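Dipicolinate synthase subunit A (Bacillus halodurans, PDB 3D4O) probably forms, together with a second subunit, the enzyme that makes dipicolinic acid for the bacterial spore, using a dinucleotide-binding fold of the alanine dehydrogenase type. Local coordinates at residues 233-236 / 237-240. Sequence-based numbering, arbitrary orientation.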
ATOM      1  N   GLU C 233      10.111 -22.356  10.136  1.00 39.07           N
ATOM      2  CA  GLU C 233      11.316 -22.163   9.296  1.00 41.25           C
ATOM      3  C   GLU C 233      11.410 -20.793   8.663  1.00 40.23           C
ATOM      4  O   GLU C 233      12.421 -20.415   8.077  1.00 41.39           O
ATOM      5  CB  GLU C 233      11.374 -23.246   8.208  1.00 43.38           C
ATOM      6  CG  GLU C 233      11.972 -24.555   8.749  1.00 48.06           C
ATOM      7  CD  GLU C 233      13.444 -24.375   9.094  1.00 53.02           C
ATOM      8  OE1 GLU C 233      14.189 -23.852   8.233  1.00 57.26           O
ATOM      9  OE2 GLU C 233      13.849 -24.726  10.228  1.00 59.60           O
HETATM   10  N   MSE C 234      10.342 -20.037   8.792  1.00 38.69           N
HETATM   11  CA  MSE C 234      10.285 -18.691   8.176  1.00 38.83           C
HETATM   12  C   MSE C 234      11.078 -17.666   8.939  1.00 37.27           C
HETATM   13  O   MSE C 234      11.316 -17.837  10.113  1.00 33.62           O
HETATM   14  CB  MSE C 234       8.843 -18.189   8.077  1.00 38.66           C
HETATM   15  CG  MSE C 234       8.100 -18.793   6.930  1.00 40.37           C
HETATM   16 SE   MSE C 234       6.214 -18.284   6.903  0.75 40.42          SE
HETATM   17  CE  MSE C 234       6.235 -16.730   8.012  1.00 46.43           C
ATOM     18  N   PRO C 235      11.515 -16.605   8.255  1.00 38.04           N
ATOM     19  CA  PRO C 235      12.172 -15.534   8.975  1.00 38.72           C
ATOM     20  C   PRO C 235      11.191 -14.910   9.941  1.00 39.74           C
ATOM     21  O   PRO C 235       9.990 -14.840   9.675  1.00 39.06           O
ATOM     22  CB  PRO C 235      12.513 -14.520   7.863  1.00 38.25           C
ATOM     23  CG  PRO C 235      12.519 -15.303   6.614  1.00 38.32           C
ATOM     24  CD  PRO C 235      11.461 -16.340   6.806  1.00 38.81           C
ATOM     25  N   SER C 236      11.738 -14.445  11.047  1.00 40.09           N
ATOM     26  CA  SER C 236      10.979 -13.802  12.118  1.00 40.62           C
ATOM     27  C   SER C 236      10.195 -12.562  11.710  1.00 39.78           C
ATOM     28  O   SER C 236       9.215 -12.200  12.319  1.00 39.73           O
ATOM     29  CB  SER C 236      11.959 -13.417  13.239  1.00 42.20           C
ATOM     30  OG  SER C 236      11.303 -12.662  14.225  1.00 47.96           O
ATOM     31  N   HIS C 237      10.637 -11.920  10.650  1.00 39.78           N
ATOM     32  CA  HIS C 237      10.012 -10.669  10.193  1.00 38.49           C
ATOM     33  C   HIS C 237       8.991 -10.899   9.086  1.00 38.67           C
ATOM     34  O   HIS C 237       8.394  -9.959   8.586  1.00 37.55           O
ATOM     35  CB  HIS C 237      11.080  -9.727   9.655  1.00 37.39           C
ATOM     36  CG  HIS C 237      11.726 -10.232   8.408  1.00 33.92           C
ATOM     37  ND1 HIS C 237      12.909 -10.940   8.415  1.00 28.65           N
ATOM     38  CD2 HIS C 237      11.317 -10.186   7.113  1.00 32.24           C
ATOM     39  CE1 HIS C 237      13.213 -11.285   7.175  1.00 34.41           C
ATOM     40  NE2 HIS C 237      12.252 -10.858   6.367  1.00 30.98           N
ATOM     41  N   THR C 238       8.772 -12.161   8.720  1.00 38.85           N
ATOM     42  CA  THR C 238       7.887 -12.456   7.600  1.00 38.18           C
ATOM     43  C   THR C 238       6.471 -11.948   7.852  1.00 38.25           C
ATOM     44  O   THR C 238       5.963 -11.989   8.961  1.00 38.71           O
ATOM     45  CB  THR C 238       7.808 -13.930   7.278  1.00 37.90           C
ATOM     46  OG1 THR C 238       9.124 -14.454   7.163  1.00 44.70           O
ATOM     47  CG2 THR C 238       7.104 -14.131   5.945  1.00 33.99           C
ATOM     48  N   PHE C 239       5.853 -11.468   6.784  1.00 38.19           N
ATOM     49  CA  PHE C 239       4.461 -11.010   6.835  1.00 37.60           C
ATOM     50  C   PHE C 239       3.608 -11.967   5.999  1.00 38.52           C
ATOM     51  O   PHE C 239       3.833 -12.156   4.806  1.00 38.83           O
ATOM     52  CB  PHE C 239       4.375  -9.575   6.335  1.00 36.73           C
ATOM     53  CG  PHE C 239       2.978  -8.982   6.350  1.00 37.33           C
ATOM     54  CD1 PHE C 239       2.072  -9.304   7.331  1.00 32.54           C
ATOM     55  CD2 PHE C 239       2.623  -8.033   5.417  1.00 38.13           C
ATOM     56  CE1 PHE C 239       0.822  -8.750   7.338  1.00 38.12           C
ATOM     57  CE2 PHE C 239       1.390  -7.441   5.442  1.00 36.74           C
ATOM     58  CZ  PHE C 239       0.486  -7.793   6.420  1.00 35.37           C
ATOM     59  N   VAL C 240       2.651 -12.603   6.653  1.00 37.86           N
ATOM     60  CA  VAL C 240       1.764 -13.536   5.956  1.00 37.32           C
ATOM     61  C   VAL C 240       0.408 -12.880   5.739  1.00 37.32           C
ATOM     62  O   VAL C 240      -0.257 -12.518   6.686  1.00 36.58           O
ATOM     63  CB  VAL C 240       1.489 -14.835   6.740  1.00 38.43           C
ATOM     64  CG1 VAL C 240       0.407 -15.653   6.003  1.00 35.96           C
ATOM     65  CG2 VAL C 240       2.784 -15.667   6.970  1.00 31.75           C
TER
HETATM   66  O   HOH W   1       6.739 -11.240  11.400  1.00 42.53           O
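A type I beta turn runs from Pro235 to Thr238, with Ser236 and His237 at its corners, closed by Thr238 N donating to Pro235 O at 3.1 Å. The hydroxyl of Thr238 lies close to the same oxygen, with OG1 2.7 Å from Pro235 O, and is also hydrogen-bonded to Val214 O. One water donates to both Ser236 O and Thr238 O, bridging the two carbonyls. The imidazole of His237 lies obliquely beside Pro235, CE1 3.4 Å from Pro235 CB, because chi1 of 67° sets CG between the backbone N and the carbonyl carbon; NE2 is hydrogen-bonded to Asp215 OD1. The turn leads from helix 228-233 into strand 239-242, an inner strand of the parallel Rossmann-type sheet in the C-terminal domain. On the buried side, the selenomethionine Met234 bends at its last torsion (chi3 19°), and its side chain crosses that of Thr238 at about a right angle, CE meeting Thr238 CB and CG2. The 3.3 Å from CE to Thr238 CB is shorter than usual for two carbons, and with chi3 nearly eclipsed the exact placing of CE is doubtful. The same CE reaches Val240 CG2 at 3.8 Å, while Ile260 also touches the Met234 side chain.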